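Local coordinates for protein 2-c-methyl-d-erythritol 2,4-cyclodiphosphate synthase (Plasmodium falciparum, PDB 4C81) that probably catalyses the cyclisation of a CDP-linked methylerythritol phosphate to 2-C-methyl-D-erythritol 2,4-cyclodiphosphate, releasing CMP, in non-mevalonate isoprenoid biosynthesis, at residues T43-I51 with P128-I137; I65-I73 with I137-L145. The protein carries 1 engineered substitution. All coordinates share one frame; numbering follows the deposited sequence.

Contact 1 (T43-I51 with P128-I137); sequences TLTLGGVKI and PKISNIRKNI. With CDP (cytidine-5'-diphosphate), chain D.
Ile51 lays its two branches against the ring of Pro128: CG2, anti to the backbone N, comes within 3.7 Å of Pro128 CG, while CD1 reaches Ile133 CD1, 3.6 Å away. That reach depends on Ile51 being bent at both torsions (chi1 -47°, chi2 -58°), which folds CD1 back beside the ring. Leu46 reaches the same proline carbon from nearer the rim of the ring, its CD2 sitting 3.9 Å from Pro128 CG and 3.6 Å from Ile130 CD1, the leucine and Ile130 crossing at about a right angle. Pro128 follows a cis peptide bond and leads into helix 130-145, whose 130-137 part runs at 152° to strand 49-51.

Further along the helix, Val49 presses CG2 onto the amide of Asn136, 3.5 Å from its CG, and touches CG1 of Ile137. A water donates to both Gly48 O and Asn136 OD1, bridging hairpin and helix at this more open end. Between strands 43-46 and 49-51 the chain reverses through a type I' turn, with positive phi at both Gly47 and Gly48. The backbone of this turn packs directly on Ile137: the CA atoms of Gly47 and Ile137 are 4.9 Å apart, and Ile137 CG1 lies 3.7 Å from Leu46 O. Asp63 accepts from the backbone N of both glycines.

No direct hydrogen bond joins the two segments; the polar work faces the nucleotide. Ile130 N donates to N3 of CDP (3.1 Å) and Ser131 N to O2, reading the cytosine edge with backbone groups, and Arg134 forms a salt bridge to Asp81 of the second subunit. The chemistry is thus two-sided: hydrocarbon from the hairpin backs the start of segment 130-137, whose backbone N-H groups on another side bind the base.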
loop_
_atom_site.group_PDB
_atom_site.type_symbol
_atom_site.label_atom_id
_atom_site.label_comp_id
_atom_site.label_asym_id
_atom_site.label_seq_id
_atom_site.Cartn_x
_atom_site.Cartn_y
_atom_site.Cartn_z
ATOM N N THR A 43 6.256 13.449 23.702
ATOM C CA THR A 43 7.234 12.463 23.233
ATOM C C THR A 43 6.570 11.408 22.337
ATOM O O THR A 43 5.523 10.863 22.686
ATOM C CB THR A 43 7.952 11.762 24.421
ATOM O OG1 THR A 43 8.888 10.796 23.924
ATOM C CG2 THR A 43 6.953 11.064 25.342
ATOM N N LEU A 44 7.186 11.132 21.187
ATOM C CA LEU A 44 6.671 10.132 20.241
ATOM C C LEU A 44 6.694 8.717 20.821
ATOM O O LEU A 44 7.661 8.313 21.469
ATOM C CB LEU A 44 7.487 10.150 18.937
ATOM C CG LEU A 44 7.178 9.066 17.889
ATOM C CD1 LEU A 44 5.783 9.251 17.312
ATOM C CD2 LEU A 44 8.226 9.074 16.784
ATOM N N THR A 45 5.616 7.977 20.576
ATOM C CA THR A 45 5.552 6.548 20.853
ATOM C C THR A 45 5.346 5.838 19.522
ATOM O O THR A 45 4.518 6.261 18.715
ATOM C CB THR A 45 4.381 6.203 21.790
ATOM O OG1 THR A 45 4.472 6.994 22.982
ATOM C CG2 THR A 45 4.399 4.723 22.158
ATOM N N LEU A 46 6.105 4.770 19.299
ATOM C CA LEU A 46 6.085 4.048 18.030
ATOM C C LEU A 46 6.064 2.541 18.301
ATOM O O LEU A 46 7.032 1.978 18.821
ATOM C CB LEU A 46 7.304 4.455 17.193
ATOM C CG LEU A 46 7.288 4.206 15.685
ATOM C CD1 LEU A 46 6.112 4.902 15.018
ATOM C CD2 LEU A 46 8.597 4.678 15.074
ATOM N N GLY A 47 4.951 1.895 17.955
ATOM C CA GLY A 47 4.740 0.486 18.274
ATOM C C GLY A 47 4.845 0.217 19.764
ATOM O O GLY A 47 5.363 -0.818 20.180
ATOM N N GLY A 48 4.367 1.170 20.562
ATOM C CA GLY A 48 4.451 1.087 22.019
ATOM C C GLY A 48 5.806 1.434 22.621
ATOM O O GLY A 48 5.967 1.363 23.837
ATOM N N VAL A 49 6.775 1.810 21.786
ATOM C CA VAL A 49 8.126 2.135 22.250
ATOM C C VAL A 49 8.322 3.646 22.264
ATOM O O VAL A 49 8.137 4.308 21.242
ATOM C CB VAL A 49 9.209 1.506 21.345
ATOM C CG1 VAL A 49 10.607 1.825 21.879
ATOM C CG2 VAL A 49 9.011 -0.002 21.226
ATOM N N LYS A 50 8.707 4.188 23.419
ATOM C CA LYS A 50 8.984 5.617 23.541
ATOM C C LYS A 50 10.247 5.984 22.764
ATOM O O LYS A 50 11.260 5.289 22.848
ATOM C CB LYS A 50 9.150 6.015 25.011
ATOM C CG LYS A 50 7.877 5.919 25.834
ATOM C CD LYS A 50 6.918 7.055 25.519
ATOM C CE LYS A 50 5.694 7.012 26.419
ATOM N NZ LYS A 50 4.799 8.180 26.197
ATOM N N ILE A 51 10.163 7.077 22.008
ATOM C CA ILE A 51 11.271 7.583 21.205
ATOM C C ILE A 51 11.685 8.921 21.809
ATOM O O ILE A 51 11.087 9.956 21.521
ATOM C CB ILE A 51 10.868 7.773 19.721
ATOM C CG1 ILE A 51 10.120 6.544 19.189
ATOM C CG2 ILE A 51 12.096 8.046 18.873
ATOM C CD1 ILE A 51 10.885 5.250 19.294
ATOM N N PRO A 128 12.904 7.653 13.831
ATOM C CA PRO A 128 14.027 6.866 14.318
ATOM C C PRO A 128 14.324 5.637 13.471
ATOM O O PRO A 128 13.613 5.348 12.498
ATOM C CB PRO A 128 13.560 6.441 15.713
ATOM C CG PRO A 128 12.097 6.304 15.576
ATOM C CD PRO A 128 11.668 7.344 14.573
ATOM N N LYS A 129 15.378 4.928 13.865
ATOM C CA LYS A 129 15.828 3.720 13.193
ATOM C C LYS A 129 15.030 2.523 13.731
ATOM O O LYS A 129 15.284 2.025 14.828
ATOM C CB LYS A 129 17.341 3.539 13.424
ATOM C CG LYS A 129 18.167 3.308 12.165
ATOM C CD LYS A 129 18.309 1.841 11.837
ATOM C CE LYS A 129 19.275 1.619 10.683
ATOM N NZ LYS A 129 20.674 1.990 11.035
ATOM N N ILE A 130 14.029 2.111 12.959
ATOM C CA ILE A 130 13.165 0.965 13.264
ATOM C C ILE A 130 13.930 -0.331 13.557
ATOM O O ILE A 130 13.536 -1.089 14.441
ATOM C CB ILE A 130 12.142 0.704 12.116
ATOM C CG1 ILE A 130 11.189 1.893 11.942
ATOM C CG2 ILE A 130 11.327 -0.557 12.387
ATOM C CD1 ILE A 130 10.373 2.211 13.177
ATOM N N SER A 131 15.016 -0.587 12.831
ATOM C CA SER A 131 15.784 -1.821 13.047
ATOM C C SER A 131 16.391 -1.901 14.459
ATOM O O SER A 131 16.595 -2.999 14.980
ATOM C CB SER A 131 16.863 -2.002 11.972
ATOM O OG SER A 131 17.890 -1.043 12.097
ATOM N N ASN A 132 16.661 -0.751 15.075
ATOM C CA ASN A 132 17.172 -0.712 16.451
ATOM C C ASN A 132 16.106 -1.000 17.511
ATOM O O ASN A 132 16.443 -1.374 18.635
ATOM C CB ASN A 132 17.821 0.645 16.757
ATOM C CG ASN A 132 19.093 0.897 15.950
ATOM O OD1 ASN A 132 19.520 2.044 15.801
ATOM N ND2 ASN A 132 19.702 -0.165 15.434
ATOM N N ILE A 133 14.833 -0.816 17.161
ATOM C CA ILE A 133 13.727 -1.038 18.101
ATOM C C ILE A 133 12.735 -2.109 17.620
ATOM O O ILE A 133 11.688 -2.311 18.247
ATOM C CB ILE A 133 12.981 0.292 18.438
ATOM C CG1 ILE A 133 12.427 0.965 17.174
ATOM C CG2 ILE A 133 13.920 1.247 19.174
ATOM C CD1 ILE A 133 11.553 2.180 17.453
ATOM N N ARG A 134 13.093 -2.814 16.542
ATOM C CA ARG A 134 12.230 -3.826 15.922
ATOM C C ARG A 134 11.758 -4.888 16.909
ATOM O O ARG A 134 10.565 -5.185 16.978
ATOM C CB ARG A 134 12.952 -4.508 14.751
ATOM C CG ARG A 134 12.207 -5.714 14.183
ATOM C CD ARG A 134 13.002 -6.458 13.130
ATOM N NE ARG A 134 12.701 -5.992 11.777
ATOM C CZ ARG A 134 13.550 -5.371 10.956
ATOM N NH1 ARG A 134 14.810 -5.116 11.306
ATOM N NH2 ARG A 134 13.129 -5.013 9.750
ATOM N N LYS A 135 12.698 -5.464 17.657
ATOM C CA LYS A 135 12.384 -6.543 18.601
ATOM C C LYS A 135 11.331 -6.116 19.621
ATOM O O LYS A 135 10.395 -6.863 19.906
ATOM C CB LYS A 135 13.651 -7.012 19.326
ATOM C CG LYS A 135 14.613 -7.811 18.456
ATOM N N ASN A 136 11.494 -4.906 20.156
ATOM C CA ASN A 136 10.566 -4.342 21.132
ATOM C C ASN A 136 9.182 -4.101 20.523
ATOM O O ASN A 136 8.163 -4.432 21.125
ATOM C CB ASN A 136 11.134 -3.027 21.687
ATOM C CG ASN A 136 10.509 -2.614 23.014
ATOM O OD1 ASN A 136 9.450 -3.104 23.408
ATOM N ND2 ASN A 136 11.174 -1.699 23.711
ATOM N N ILE A 137 9.154 -3.522 19.326
ATOM C CA ILE A 137 7.890 -3.264 18.631
ATOM C C ILE A 137 7.143 -4.571 18.377
ATOM O O ILE A 137 5.949 -4.684 18.673
ATOM C CB ILE A 137 8.116 -2.528 17.292
ATOM C CG1 ILE A 137 8.589 -1.096 17.544
ATOM C CG2 ILE A 137 6.831 -2.505 16.464
ATOM C CD1 ILE A 137 9.059 -0.387 16.294
HETATM O O3B CDP D . 18.965 3.703 0.635
HETATM P PB CDP D . 18.298 2.315 1.143
HETATM O O1B CDP D . 17.470 1.783 -0.114
HETATM O O2B CDP D . 19.309 1.316 1.575
HETATM O O3A CDP D . 17.183 2.659 2.258
HETATM P PA CDP D . 17.399 3.701 3.472
HETATM O O1A CDP D . 18.632 4.499 3.300
HETATM O O2A CDP D . 16.111 4.396 3.674
HETATM O "O5'" CDP D . 17.609 2.721 4.730
HETATM C "C5'" CDP D . 18.384 1.519 4.639
HETATM C "C4'" CDP D . 18.060 0.592 5.813
HETATM O "O4'" CDP D . 18.116 1.388 7.023
HETATM C "C3'" CDP D . 16.618 0.094 5.744
HETATM O "O3'" CDP D . 16.533 -1.094 4.949
HETATM C "C2'" CDP D . 16.338 -0.213 7.210
HETATM O "O2'" CDP D . 16.878 -1.490 7.563
HETATM C "C1'" CDP D . 17.114 0.884 7.958
HETATM N N1 CDP D . 16.154 1.939 8.402
HETATM C C2 CDP D . 15.295 1.669 9.484
HETATM O O2 CDP D . 15.331 0.580 10.055
HETATM N N3 CDP D . 14.396 2.648 9.907
HETATM C C4 CDP D . 14.323 3.889 9.280
HETATM N N4 CDP D . 13.448 4.788 9.724
HETATM C C5 CDP D . 15.171 4.169 8.213
HETATM C C6 CDP D . 16.078 3.205 7.774
HETATM O O HOH W 1 8.096 -0.764 24.992
#

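Contact 2 (I65-I73 with I137-L145). With ZN (zinc ion), chain B.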
loop_
_atom_site.group_PDB
_atom_site.type_symbol
_atom_site.label_atom_id
_atom_site.label_comp_id
_atom_site.label_asym_id
_atom_site.label_seq_id
_atom_site.Cartn_x
_atom_site.Cartn_y
_atom_site.Cartn_z
ATOM N N ILE A 65 2.174 3.279 14.099
ATOM C CA ILE A 65 2.162 1.821 13.963
ATOM C C ILE A 65 0.883 1.230 14.562
ATOM O O ILE A 65 0.140 0.510 13.884
ATOM C CB ILE A 65 3.419 1.176 14.592
ATOM C CG1 ILE A 65 4.671 1.575 13.803
ATOM C CG2 ILE A 65 3.292 -0.331 14.632
ATOM C CD1 ILE A 65 5.955 0.979 14.352
ATOM N N TYR A 66 0.619 1.534 15.830
ATOM C CA TYR A 66 -0.599 1.036 16.472
ATOM C C TYR A 66 -1.867 1.503 15.761
ATOM O O TYR A 66 -2.797 0.714 15.575
ATOM C CB TYR A 66 -0.654 1.436 17.955
ATOM C CG TYR A 66 0.164 0.575 18.915
ATOM C CD1 TYR A 66 0.810 -0.593 18.498
ATOM C CD2 TYR A 66 0.248 0.916 20.262
ATOM C CE1 TYR A 66 1.536 -1.373 19.387
ATOM C CE2 TYR A 66 0.971 0.137 21.158
ATOM C CZ TYR A 66 1.611 -1.000 20.714
ATOM O OH TYR A 66 2.324 -1.771 21.600
ATOM N N HIS A 67 -1.902 2.773 15.362
ATOM C CA HIS A 67 -3.079 3.329 14.700
ATOM C C HIS A 67 -3.307 2.673 13.336
ATOM O O HIS A 67 -4.435 2.290 13.010
ATOM C CB HIS A 67 -2.979 4.850 14.551
ATOM C CG HIS A 67 -2.814 5.579 15.849
ATOM N ND1 HIS A 67 -2.521 6.924 15.915
ATOM C CD2 HIS A 67 -2.875 5.143 17.129
ATOM C CE1 HIS A 67 -2.416 7.288 17.181
ATOM N NE2 HIS A 67 -2.629 6.226 17.938
ATOM N N SER A 68 -2.245 2.529 12.544
ATOM C CA SER A 68 -2.380 1.904 11.225
ATOM C C SER A 68 -2.754 0.423 11.335
ATOM O O SER A 68 -3.527 -0.077 10.523
ATOM C CB SER A 68 -1.106 2.074 10.394
ATOM O OG SER A 68 -0.040 1.319 10.921
ATOM N N ILE A 69 -2.218 -0.271 12.338
ATOM C CA ILE A 69 -2.605 -1.664 12.591
ATOM C C ILE A 69 -4.107 -1.768 12.890
ATOM O O ILE A 69 -4.798 -2.610 12.314
ATOM C CB ILE A 69 -1.784 -2.292 13.742
ATOM C CG1 ILE A 69 -0.347 -2.560 13.289
ATOM C CG2 ILE A 69 -2.417 -3.606 14.207
ATOM C CD1 ILE A 69 0.612 -2.839 14.427
ATOM N N VAL A 70 -4.609 -0.904 13.771
ATOM C CA VAL A 70 -6.040 -0.888 14.101
ATOM C C VAL A 70 -6.887 -0.673 12.847
ATOM O O VAL A 70 -7.808 -1.444 12.582
ATOM C CB VAL A 70 -6.383 0.182 15.154
ATOM C CG1 VAL A 70 -7.891 0.331 15.305
ATOM C CG2 VAL A 70 -5.762 -0.188 16.480
ATOM N N ASP A 71 -6.555 0.339 12.053
ATOM C CA ASP A 71 -7.341 0.624 10.851
ATOM C C ASP A 71 -7.198 -0.450 9.771
ATOM O O ASP A 71 -8.098 -0.615 8.948
ATOM C CB ASP A 71 -7.034 2.024 10.309
ATOM C CG ASP A 71 -7.748 3.120 11.095
ATOM O OD1 ASP A 71 -8.749 2.828 11.792
ATOM O OD2 ASP A 71 -7.313 4.282 11.005
ATOM N N SER A 72 -6.092 -1.196 9.782
ATOM C CA SER A 72 -5.943 -2.328 8.863
ATOM C C SER A 72 -6.932 -3.438 9.229
ATOM O O SER A 72 -7.562 -4.031 8.356
ATOM C CB SER A 72 -4.501 -2.860 8.826
ATOM O OG SER A 72 -4.207 -3.732 9.907
ATOM N N ILE A 73 -7.065 -3.697 10.525
ATOM C CA ILE A 73 -8.024 -4.683 11.034
ATOM C C ILE A 73 -9.473 -4.257 10.762
ATOM O O ILE A 73 -10.269 -5.051 10.251
ATOM C CB ILE A 73 -7.815 -4.921 12.551
ATOM C CG1 ILE A 73 -6.476 -5.622 12.793
ATOM C CG2 ILE A 73 -8.958 -5.755 13.139
ATOM C CD1 ILE A 73 -6.038 -5.625 14.235
ATOM N N ILE A 137 9.154 -3.522 19.326
ATOM C CA ILE A 137 7.890 -3.264 18.631
ATOM C C ILE A 137 7.143 -4.571 18.377
ATOM O O ILE A 137 5.949 -4.684 18.673
ATOM C CB ILE A 137 8.116 -2.528 17.292
ATOM C CG1 ILE A 137 8.589 -1.096 17.544
ATOM C CG2 ILE A 137 6.831 -2.505 16.464
ATOM C CD1 ILE A 137 9.059 -0.387 16.294
ATOM N N ILE A 138 7.861 -5.561 17.852
ATOM C CA ILE A 138 7.277 -6.867 17.547
ATOM C C ILE A 138 6.754 -7.556 18.815
ATOM O O ILE A 138 5.679 -8.165 18.795
ATOM C CB ILE A 138 8.279 -7.772 16.789
ATOM C CG1 ILE A 138 8.497 -7.233 15.369
ATOM C CG2 ILE A 138 7.782 -9.206 16.733
ATOM C CD1 ILE A 138 9.534 -7.991 14.572
ATOM N N LYS A 139 7.505 -7.444 19.909
ATOM C CA LYS A 139 7.072 -7.981 21.203
ATOM C C LYS A 139 5.791 -7.296 21.678
ATOM O O LYS A 139 4.863 -7.960 22.143
ATOM C CB LYS A 139 8.178 -7.822 22.254
ATOM C CG LYS A 139 7.849 -8.449 23.607
ATOM C CD LYS A 139 9.023 -8.346 24.567
ATOM C CE LYS A 139 8.674 -8.916 25.932
ATOM N NZ LYS A 139 9.814 -8.824 26.885
ATOM N N ASN A 140 5.749 -5.972 21.550
ATOM C CA ASN A 140 4.582 -5.186 21.944
ATOM C C ASN A 140 3.344 -5.533 21.119
ATOM O O ASN A 140 2.263 -5.720 21.671
ATOM C CB ASN A 140 4.878 -3.689 21.826
ATOM C CG ASN A 140 5.824 -3.185 22.901
ATOM O OD1 ASN A 140 6.143 -3.895 23.859
ATOM N ND2 ASN A 140 6.278 -1.944 22.746
ATOM N N ILE A 141 3.506 -5.625 19.801
ATOM C CA ILE A 141 2.393 -5.979 18.916
ATOM C C ILE A 141 1.867 -7.391 19.216
ATOM O O ILE A 141 0.652 -7.612 19.247
ATOM C CB ILE A 141 2.794 -5.883 17.423
ATOM C CG1 ILE A 141 3.077 -4.433 17.036
ATOM C CG2 ILE A 141 1.699 -6.455 16.531
ATOM C CD1 ILE A 141 3.807 -4.294 15.723
ATOM N N SER A 142 2.782 -8.335 19.432
ATOM C CA SER A 142 2.410 -9.718 19.742
ATOM C C SER A 142 1.595 -9.794 21.032
ATOM O O SER A 142 0.629 -10.552 21.119
ATOM C CB SER A 142 3.653 -10.607 19.847
ATOM O OG SER A 142 4.526 -10.159 20.866
ATOM N N THR A 143 1.983 -8.992 22.020
ATOM C CA THR A 143 1.304 -8.967 23.314
ATOM C C THR A 143 -0.105 -8.374 23.225
ATOM O O THR A 143 -1.058 -8.957 23.750
ATOM C CB THR A 143 2.118 -8.159 24.352
ATOM O OG1 THR A 143 3.420 -8.739 24.501
ATOM C CG2 THR A 143 1.411 -8.144 25.703
ATOM N N VAL A 144 -0.231 -7.233 22.549
ATOM C CA VAL A 144 -1.497 -6.500 22.493
ATOM C C VAL A 144 -2.519 -7.176 21.573
ATOM O O VAL A 144 -3.724 -7.042 21.780
ATOM C CB VAL A 144 -1.291 -5.031 22.050
ATOM C CG1 VAL A 144 -2.589 -4.251 22.170
ATOM C CG2 VAL A 144 -0.207 -4.363 22.886
ATOM N N LEU A 145 -2.038 -7.900 20.563
ATOM C CA LEU A 145 -2.926 -8.616 19.638
ATOM C C LEU A 145 -3.091 -10.093 19.996
ATOM O O LEU A 145 -3.947 -10.777 19.428
ATOM C CB LEU A 145 -2.432 -8.481 18.191
ATOM C CG LEU A 145 -2.556 -7.094 17.558
ATOM C CD1 LEU A 145 -2.021 -7.105 16.131
ATOM C CD2 LEU A 145 -3.996 -6.605 17.580
HETATM ZN ZN ZN B . -2.546 8.228 14.321
HETATM O O HOH W 2 -4.312 8.318 13.884
#
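Helices 65-73 and 137-145 run in broadly the same direction, crossing at -41° with their axes 12.0 Å apart at closest approach, a wide spacing filled by branched side chains. Ile141 is central: its CD1 lies 3.7 Å from Ile69 CD1 and also touches CG2 of Ile65, the latter side chain crossing it at about a right angle. Ile65 CD1 meets Ile137 CD1 at one end of the row; at the other, Leu145 divides its methyls, CD1 against Ile69 CG2 and CD2 against Ile73 CD1.

Tyr66 spans the gap beside this row. With CG anti to its carbonyl carbon (chi1 -80°), its hydroxyl arrives 3.2 Å from Asn140 CB, and Ile141 CG1 lies at the ring edge, near its plane. The Asn140 amide, turned 56° from that ring, directs ND2 to Gly47 O. One turn along, Val144 CG2 approaches Tyr66 OH at 3.8 Å.

His67 faces the zinc ion instead, binding it through ND1 with Asp15 and His17. Around the pair, helix 97-111 brings Leu102 to Tyr66 and Val144, strand 170-181 meets Ser72 and Ile73, and strand 152-157 places Ile152 against Ile141.

How the contacts relate
From the N terminus, after strand 9-21 the chain forms the hairpin of 43-51, then helix 64-77, and only after helix 97-111 and strand 114-124 does it reach helix 130-145. Helix 130-145 closes both loops: its start returns to the hairpin in contact 1, and its later turns return to helix 64-77 in contact 2. The segments alternate, so the two closures cross rather than nest, sharing Ile137. The Asn140 amide and Tyr66 of contact 2 reach the Gly47-Gly48 turn, joining the contacts directly. Together they tie the cytosine-binding end of helix 130-145 to the hairpin and to helix 64-77, which carries zinc-binding His67.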